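Long-range contact in enoyl-CoA hydratase (Mycolicibacterium smegmatis, PDB 7MCM), which probably adds water across the double bond of enoyl-CoA thioesters, giving 3-hydroxyacyl-CoA in fatty acid oxidation, as an enoyl-CoA hydratase of the crotonase family: residues 7-19 with 38-52. Numbering follows the deposited sequence.
Sequences PLRIDRAGRVQTW and AFDAAVDAANADTDI
The indole of Trp19 lies across helix 38-48 with the methyl of Ala42 over one face of its six-membered ring, a CH-pi contact with CB 3.7 Å from the centroid. Around the ring edge sit Ala46 CB and, on the benzo side, Phe39: the indole edge is turned to the Phe39 face in an offset edge-to-face pair, planes at 87°. Val43 CG2 touches the neighbouring CH2. In the ring plane, Trp19 NE1 gives a nearly straight bond (171°) to Gln17 OE1, two residues back on the same strand. Gln17 OE1 also accepts from a water that donates in turn to Ala42 O, linking strand to helix. On the neighbouring strand, Leu8 CD2 and Ile10 CD1 both come down on Ala42 CB, at 3.8 and 3.7 Å.

Past the helix end, Ile52 CD1 lies over a face of the Arg12 guanidinium, 3.3 Å from NE, and also packs on Gln17 CG. Asp49 OD2 stands over the same guanidinium face and makes a salt bridge to Arg12 NH1 (3.0 Å), planes 69° apart, while Asp49 OD1 closes an Asx turn by accepting from Asp51 N. A bend at chi3 turns Arg15 NE toward Asp51 O, to which it bonds weakly.

The hairpin of strands 8-13 and 16-21 lies at one end of the main sheet of this crotonase-like fold, with 8-13 its outermost strand within this chain. Helix 33-48 is the beta-alpha-beta crossover from strand 16-21 to its parallel neighbour 54-59, which Trp19 also touches; helix 97-104 packs against Phe39, and Arg217 binds carbonyls at the helix end.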
ATOM      1  N   PRO B   7       2.925   1.984 -38.672  1.00 45.18           N
ATOM      2  CA  PRO B   7       3.998   1.877 -37.667  1.00 44.16           C
ATOM      3  C   PRO B   7       3.996   0.590 -36.867  1.00 46.09           C
ATOM      4  O   PRO B   7       5.002   0.302 -36.206  1.00 37.87           O
ATOM      5  CB  PRO B   7       3.746   3.086 -36.761  1.00 51.04           C
ATOM      6  CG  PRO B   7       2.287   3.391 -36.943  1.00 50.23           C
ATOM      7  CD  PRO B   7       1.982   3.066 -38.363  1.00 48.07           C
ATOM      8  N   LEU B   8       2.915  -0.184 -36.885  1.00 44.55           N
ATOM      9  CA  LEU B   8       2.842  -1.431 -36.120  1.00 44.81           C
ATOM     10  C   LEU B   8       2.131  -2.460 -36.998  1.00 45.58           C
ATOM     11  O   LEU B   8       0.903  -2.426 -37.123  1.00 51.03           O
ATOM     12  CB  LEU B   8       2.110  -1.207 -34.801  1.00 38.50           C
ATOM     13  CG  LEU B   8       2.128  -2.324 -33.770  1.00 38.28           C
ATOM     14  CD1 LEU B   8       3.552  -2.600 -33.315  1.00 41.08           C
ATOM     15  CD2 LEU B   8       1.222  -1.986 -32.580  1.00 38.27           C
ATOM     16  N   ARG B   9       2.901  -3.363 -37.615  1.00 43.82           N
ATOM     17  CA  ARG B   9       2.321  -4.408 -38.458  1.00 44.14           C
ATOM     18  C   ARG B   9       1.759  -5.521 -37.580  1.00 42.55           C
ATOM     19  O   ARG B   9       2.435  -6.000 -36.663  1.00 39.35           O
ATOM     20  CB  ARG B   9       3.365  -4.993 -39.411  1.00 44.42           C
ATOM     21  CG  ARG B   9       4.062  -3.979 -40.299  1.00 57.12           C
ATOM     22  CD  ARG B   9       4.693  -4.640 -41.522  1.00 64.38           C
ATOM     23  NE  ARG B   9       6.080  -5.031 -41.284  1.00 70.88           N
ATOM     24  CZ  ARG B   9       6.467  -6.267 -40.998  1.00 71.50           C
ATOM     25  NH1 ARG B   9       5.595  -7.261 -40.904  1.00 74.82           N
ATOM     26  NH2 ARG B   9       7.762  -6.512 -40.799  1.00 67.10           N
ATOM     27  N   ILE B  10       0.537  -5.954 -37.869  1.00 48.31           N
ATOM     28  CA  ILE B  10      -0.129  -6.965 -37.057  1.00 51.19           C
ATOM     29  C   ILE B  10      -0.372  -8.199 -37.911  1.00 47.24           C
ATOM     30  O   ILE B  10      -1.066  -8.129 -38.930  1.00 51.00           O
ATOM     31  CB  ILE B  10      -1.422  -6.433 -36.429  1.00 50.56           C
ATOM     32  CG1 ILE B  10      -1.070  -5.289 -35.466  1.00 49.18           C
ATOM     33  CG2 ILE B  10      -2.115  -7.535 -35.652  1.00 44.61           C
ATOM     34  CD1 ILE B  10      -2.252  -4.592 -34.873  1.00 54.82           C
ATOM     35  N   ASP B  11       0.254  -9.312 -37.519  1.00 47.69           N
ATOM     36  CA  ASP B  11       0.127 -10.612 -38.169  1.00 52.05           C
ATOM     37  C   ASP B  11      -0.555 -11.570 -37.206  1.00 49.98           C
ATOM     38  O   ASP B  11      -0.306 -11.513 -36.003  1.00 44.31           O
ATOM     39  CB  ASP B  11       1.500 -11.195 -38.527  1.00 54.10           C
ATOM     40  CG  ASP B  11       2.270 -10.337 -39.506  1.00 61.36           C
ATOM     41  OD1 ASP B  11       1.641  -9.755 -40.413  1.00 68.60           O
ATOM     42  OD2 ASP B  11       3.507 -10.240 -39.360  1.00 60.04           O
ATOM     43  N   ARG B  12      -1.426 -12.431 -37.712  1.00 49.83           N
ATOM     44  CA  ARG B  12      -2.026 -13.457 -36.866  1.00 53.82           C
ATOM     45  C   ARG B  12      -1.685 -14.851 -37.367  1.00 57.22           C
ATOM     46  O   ARG B  12      -1.769 -15.124 -38.567  1.00 52.77           O
ATOM     47  CB  ARG B  12      -3.538 -13.326 -36.772  1.00 61.54           C
ATOM     48  CG  ARG B  12      -4.134 -14.297 -35.745  1.00 66.70           C
ATOM     49  CD  ARG B  12      -5.612 -14.097 -35.646  1.00 70.72           C
ATOM     50  NE  ARG B  12      -5.866 -12.681 -35.424  1.00 75.44           N
ATOM     51  CZ  ARG B  12      -7.063 -12.115 -35.453  1.00 77.64           C
ATOM     52  NH1 ARG B  12      -8.157 -12.824 -35.691  1.00 78.27           N
ATOM     53  NH2 ARG B  12      -7.163 -10.805 -35.243  1.00 72.50           N
ATOM     54  N   ALA B  13      -1.352 -15.742 -36.428  1.00 56.62           N
ATOM     55  CA  ALA B  13      -1.124 -17.166 -36.706  1.00 59.09           C
ATOM     56  C   ALA B  13      -1.856 -17.948 -35.617  1.00 50.94           C
ATOM     57  O   ALA B  13      -1.305 -18.199 -34.540  1.00 47.60           O
ATOM     58  CB  ALA B  13       0.368 -17.495 -36.734  1.00 56.11           C
ATOM     59  N   GLY B  14      -3.109 -18.304 -35.880  1.00 56.87           N
ATOM     60  CA  GLY B  14      -3.907 -19.027 -34.904  1.00 51.59           C
ATOM     61  C   GLY B  14      -4.302 -18.134 -33.746  1.00 48.25           C
ATOM     62  O   GLY B  14      -4.963 -17.112 -33.951  1.00 56.93           O
ATOM     63  N   ARG B  15      -3.877 -18.478 -32.531  1.00 44.42           N
ATOM     64  CA  ARG B  15      -4.146 -17.658 -31.357  1.00 42.77           C
ATOM     65  C   ARG B  15      -2.991 -16.723 -31.012  1.00 44.33           C
ATOM     66  O   ARG B  15      -3.010 -16.083 -29.953  1.00 38.03           O
ATOM     67  CB  ARG B  15      -4.482 -18.543 -30.160  1.00 46.08           C
ATOM     68  CG  ARG B  15      -5.433 -19.659 -30.523  1.00 47.06           C
ATOM     69  CD  ARG B  15      -5.964 -20.369 -29.301  1.00 58.43           C
ATOM     70  NE  ARG B  15      -7.215 -19.746 -28.888  1.00 57.44           N
ATOM     71  CZ  ARG B  15      -8.408 -20.314 -28.992  1.00 67.22           C
ATOM     72  NH1 ARG B  15      -8.550 -21.542 -29.470  1.00 72.15           N
ATOM     73  NH2 ARG B  15      -9.489 -19.623 -28.640  1.00 66.79           N
ATOM     74  N   VAL B  16      -1.995 -16.615 -31.883  1.00 39.07           N
ATOM     75  CA  VAL B  16      -0.821 -15.789 -31.630  1.00 37.58           C
ATOM     76  C   VAL B  16      -0.805 -14.653 -32.638  1.00 41.22           C
ATOM     77  O   VAL B  16      -0.819 -14.892 -33.850  1.00 43.11           O
ATOM     78  CB  VAL B  16       0.471 -16.618 -31.720  1.00 40.70           C
ATOM     79  CG1 VAL B  16       1.695 -15.741 -31.428  1.00 38.12           C
ATOM     80  CG2 VAL B  16       0.405 -17.796 -30.759  1.00 39.31           C
ATOM     81  N   GLN B  17      -0.736 -13.421 -32.140  1.00 37.66           N
ATOM     82  CA  GLN B  17      -0.535 -12.251 -32.982  1.00 42.99           C
ATOM     83  C   GLN B  17       0.901 -11.782 -32.837  1.00 39.33           C
ATOM     84  O   GLN B  17       1.461 -11.799 -31.737  1.00 36.17           O
ATOM     85  CB  GLN B  17      -1.466 -11.095 -32.609  1.00 40.34           C
ATOM     86  CG  GLN B  17      -2.827 -11.136 -33.215  1.00 49.86           C
ATOM     87  CD  GLN B  17      -3.613  -9.872 -32.933  1.00 48.98           C
ATOM     88  OE1 GLN B  17      -3.183  -9.024 -32.151  1.00 42.15           O
ATOM     89  NE2 GLN B  17      -4.782  -9.751 -33.549  1.00 47.68           N
ATOM     90  N   THR B  18       1.496 -11.358 -33.943  1.00 37.72           N
ATOM     91  CA  THR B  18       2.792 -10.702 -33.895  1.00 34.01           C
ATOM     92  C   THR B  18       2.606  -9.232 -34.234  1.00 39.75           C
ATOM     93  O   THR B  18       1.962  -8.894 -35.237  1.00 37.06           O
ATOM     94  CB  THR B  18       3.783 -11.362 -34.847  1.00 39.53           C
ATOM     95  OG1 THR B  18       3.884 -12.747 -34.518  1.00 40.69           O
ATOM     96  CG2 THR B  18       5.163 -10.729 -34.695  1.00 36.62           C
ATOM     97  N   TRP B  19       3.135  -8.368 -33.375  1.00 36.71           N
ATOM     98  CA  TRP B  19       3.162  -6.927 -33.590  1.00 36.87           C
ATOM     99  C   TRP B  19       4.601  -6.548 -33.905  1.00 35.87           C
ATOM    100  O   TRP B  19       5.493  -6.775 -33.081  1.00 31.09           O
ATOM    101  CB  TRP B  19       2.684  -6.171 -32.353  1.00 36.70           C
ATOM    102  CG  TRP B  19       1.302  -6.514 -31.880  1.00 36.63           C
ATOM    103  CD1 TRP B  19       0.399  -7.343 -32.483  1.00 40.31           C
ATOM    104  CD2 TRP B  19       0.670  -6.026 -30.693  1.00 32.71           C
ATOM    105  NE1 TRP B  19      -0.761  -7.390 -31.748  1.00 36.17           N
ATOM    106  CE2 TRP B  19      -0.618  -6.591 -30.642  1.00 35.48           C
ATOM    107  CE3 TRP B  19       1.071  -5.157 -29.667  1.00 35.16           C
ATOM    108  CZ2 TRP B  19      -1.514  -6.311 -29.609  1.00 37.36           C
ATOM    109  CZ3 TRP B  19       0.185  -4.885 -28.644  1.00 35.84           C
ATOM    110  CH2 TRP B  19      -1.089  -5.467 -28.614  1.00 35.15           C
ATOM    111  N   ALA B  38      -1.486   3.535 -32.773  1.00 42.36           N
ATOM    112  CA  ALA B  38      -1.588   2.161 -33.265  1.00 40.58           C
ATOM    113  C   ALA B  38      -1.427   1.148 -32.134  1.00 37.97           C
ATOM    114  O   ALA B  38      -2.074   0.095 -32.133  1.00 36.47           O
ATOM    115  CB  ALA B  38      -0.528   1.917 -34.337  1.00 37.75           C
ATOM    116  N   PHE B  39      -0.551   1.445 -31.176  1.00 38.14           N
ATOM    117  CA  PHE B  39      -0.354   0.549 -30.046  1.00 36.90           C
ATOM    118  C   PHE B  39      -1.607   0.500 -29.182  1.00 38.67           C
ATOM    119  O   PHE B  39      -2.055  -0.585 -28.793  1.00 39.71           O
ATOM    120  CB  PHE B  39       0.875   0.995 -29.250  1.00 33.34           C
ATOM    121  CG  PHE B  39       1.388  -0.040 -28.280  1.00 33.71           C
ATOM    122  CD1 PHE B  39       2.203  -1.074 -28.715  1.00 32.31           C
ATOM    123  CD2 PHE B  39       1.066   0.033 -26.941  1.00 38.11           C
ATOM    124  CE1 PHE B  39       2.682  -2.030 -27.831  1.00 34.28           C
ATOM    125  CE2 PHE B  39       1.534  -0.925 -26.039  1.00 39.16           C
ATOM    126  CZ  PHE B  39       2.344  -1.956 -26.488  1.00 39.52           C
ATOM    127  N   ASP B  40      -2.206   1.663 -28.901  1.00 38.63           N
ATOM    128  CA  ASP B  40      -3.514   1.695 -28.251  1.00 45.33           C
ATOM    129  C   ASP B  40      -4.515   0.810 -28.985  1.00 41.22           C
ATOM    130  O   ASP B  40      -5.171  -0.039 -28.376  1.00 37.56           O
ATOM    131  CB  ASP B  40      -4.044   3.128 -28.183  1.00 43.42           C
ATOM    132  CG  ASP B  40      -3.682   3.830 -26.892  1.00 48.87           C
ATOM    133  OD1 ASP B  40      -3.475   3.154 -25.860  1.00 51.60           O
ATOM    134  OD2 ASP B  40      -3.606   5.075 -26.908  1.00 56.97           O
ATOM    135  N   ALA B  41      -4.643   1.000 -30.303  1.00 43.28           N
ATOM    136  CA  ALA B  41      -5.637   0.250 -31.072  1.00 40.17           C
ATOM    137  C   ALA B  41      -5.354  -1.251 -31.040  1.00 39.91           C
ATOM    138  O   ALA B  41      -6.279  -2.058 -30.909  1.00 41.80           O
ATOM    139  CB  ALA B  41      -5.679   0.757 -32.512  1.00 44.45           C
ATOM    140  N   ALA B  42      -4.078  -1.642 -31.151  1.00 41.40           N
ATOM    141  CA  ALA B  42      -3.726  -3.059 -31.161  1.00 38.05           C
ATOM    142  C   ALA B  42      -4.081  -3.727 -29.840  1.00 40.08           C
ATOM    143  O   ALA B  42      -4.603  -4.848 -29.824  1.00 39.95           O
ATOM    144  CB  ALA B  42      -2.238  -3.232 -31.466  1.00 31.83           C
ATOM    145  N   VAL B  43      -3.797  -3.059 -28.721  1.00 35.46           N
ATOM    146  CA  VAL B  43      -4.170  -3.605 -27.418  1.00 39.26           C
ATOM    147  C   VAL B  43      -5.681  -3.762 -27.321  1.00 39.62           C
ATOM    148  O   VAL B  43      -6.188  -4.811 -26.907  1.00 33.48           O
ATOM    149  CB  VAL B  43      -3.616  -2.726 -26.280  1.00 32.65           C
ATOM    150  CG1 VAL B  43      -4.258  -3.118 -24.935  1.00 33.28           C
ATOM    151  CG2 VAL B  43      -2.113  -2.896 -26.187  1.00 32.17           C
ATOM    152  N   ASP B  44      -6.426  -2.719 -27.694  1.00 35.31           N
ATOM    153  CA  ASP B  44      -7.878  -2.803 -27.596  1.00 40.60           C
ATOM    154  C   ASP B  44      -8.442  -3.890 -28.507  1.00 42.34           C
ATOM    155  O   ASP B  44      -9.421  -4.558 -28.153  1.00 38.24           O
ATOM    156  CB  ASP B  44      -8.508  -1.444 -27.902  1.00 40.43           C
ATOM    157  CG  ASP B  44      -8.267  -0.438 -26.795  1.00 48.67           C
ATOM    158  OD1 ASP B  44      -7.816  -0.866 -25.709  1.00 47.54           O
ATOM    159  OD2 ASP B  44      -8.531   0.764 -26.996  1.00 56.93           O
ATOM    160  N   ALA B  45      -7.853  -4.069 -29.693  1.00 42.15           N
ATOM    161  CA  ALA B  45      -8.351  -5.092 -30.610  1.00 44.58           C
ATOM    162  C   ALA B  45      -8.011  -6.490 -30.112  1.00 42.43           C
ATOM    163  O   ALA B  45      -8.805  -7.423 -30.273  1.00 41.10           O
ATOM    164  CB  ALA B  45      -7.785  -4.872 -32.011  1.00 39.95           C
ATOM    165  N   ALA B  46      -6.833  -6.657 -29.519  1.00 41.11           N
ATOM    166  CA  ALA B  46      -6.460  -7.963 -28.988  1.00 41.69           C
ATOM    167  C   ALA B  46      -7.320  -8.330 -27.783  1.00 37.13           C
ATOM    168  O   ALA B  46      -7.746  -9.480 -27.650  1.00 41.03           O
ATOM    169  CB  ALA B  46      -4.969  -7.977 -28.641  1.00 33.34           C
ATOM    170  N   ASN B  47      -7.609  -7.361 -26.907  1.00 38.42           N
ATOM    171  CA  ASN B  47      -8.530  -7.619 -25.801  1.00 40.55           C
ATOM    172  C   ASN B  47      -9.899  -8.052 -26.304  1.00 42.59           C
ATOM    173  O   ASN B  47     -10.542  -8.924 -25.707  1.00 42.81           O
ATOM    174  CB  ASN B  47      -8.692  -6.375 -24.932  1.00 40.33           C
ATOM    175  CG  ASN B  47      -7.492  -6.118 -24.062  1.00 41.36           C
ATOM    176  OD1 ASN B  47      -6.651  -7.000 -23.868  1.00 38.29           O
ATOM    177  ND2 ASN B  47      -7.393  -4.900 -23.536  1.00 39.40           N
ATOM    178  N   ALA B  48     -10.375  -7.431 -27.386  1.00 44.18           N
ATOM    179  CA  ALA B  48     -11.727  -7.683 -27.858  1.00 47.29           C
ATOM    180  C   ALA B  48     -11.846  -9.018 -28.579  1.00 44.63           C
ATOM    181  O   ALA B  48     -12.936  -9.592 -28.623  1.00 46.28           O
ATOM    182  CB  ALA B  48     -12.183  -6.541 -28.774  1.00 46.52           C
ATOM    183  N   ASP B  49     -10.756  -9.521 -29.155  1.00 46.44           N
ATOM    184  CA  ASP B  49     -10.791 -10.770 -29.914  1.00 50.54           C
ATOM    185  C   ASP B  49     -10.422 -11.911 -28.976  1.00 46.08           C
ATOM    186  O   ASP B  49      -9.251 -12.231 -28.788  1.00 46.51           O
ATOM    187  CB  ASP B  49      -9.855 -10.700 -31.117  1.00 51.88           C
ATOM    188  CG  ASP B  49     -10.025 -11.886 -32.071  1.00 55.70           C
ATOM    189  OD1 ASP B  49     -10.698 -12.875 -31.706  1.00 53.00           O
ATOM    190  OD2 ASP B  49      -9.469 -11.832 -33.186  1.00 58.93           O
ATOM    191  N   THR B  50     -11.441 -12.558 -28.404  1.00 52.60           N
ATOM    192  CA  THR B  50     -11.195 -13.625 -27.440  1.00 54.50           C
ATOM    193  C   THR B  50     -10.497 -14.839 -28.046  1.00 53.43           C
ATOM    194  O   THR B  50     -10.033 -15.701 -27.296  1.00 56.30           O
ATOM    195  CB  THR B  50     -12.504 -14.034 -26.776  1.00 53.57           C
ATOM    196  OG1 THR B  50     -13.418 -14.525 -27.767  1.00 55.93           O
ATOM    197  CG2 THR B  50     -13.113 -12.846 -26.038  1.00 51.33           C
ATOM    198  N   ASP B  51     -10.372 -14.912 -29.369  1.00 52.78           N
ATOM    199  CA  ASP B  51      -9.579 -15.982 -29.962  1.00 57.25           C
ATOM    200  C   ASP B  51      -8.081 -15.774 -29.725  1.00 53.12           C
ATOM    201  O   ASP B  51      -7.321 -16.750 -29.723  1.00 60.33           O
ATOM    202  CB  ASP B  51      -9.873 -16.080 -31.462  1.00 61.50           C
ATOM    203  CG  ASP B  51     -11.317 -16.501 -31.768  1.00 74.42           C
ATOM    204  OD1 ASP B  51     -11.942 -17.234 -30.964  1.00 66.74           O
ATOM    205  OD2 ASP B  51     -11.832 -16.078 -32.826  1.00 76.14           O
ATOM    206  N   ILE B  52      -7.640 -14.532 -29.517  1.00 44.06           N
ATOM    207  CA  ILE B  52      -6.223 -14.226 -29.326  1.00 42.20           C
ATOM    208  C   ILE B  52      -5.800 -14.539 -27.892  1.00 44.63           C
ATOM    209  O   ILE B  52      -6.471 -14.148 -26.929  1.00 42.53           O
ATOM    210  CB  ILE B  52      -5.932 -12.751 -29.664  1.00 42.22           C
ATOM    211  CG1 ILE B  52      -6.423 -12.407 -31.072  1.00 48.29           C
ATOM    212  CG2 ILE B  52      -4.437 -12.441 -29.503  1.00 39.69           C
ATOM    213  CD1 ILE B  52      -5.727 -13.170 -32.155  1.00 51.76           C
TER
HETATM  214  O   HOH W   1      -4.473  -6.523 -32.088  1.00 35.77           O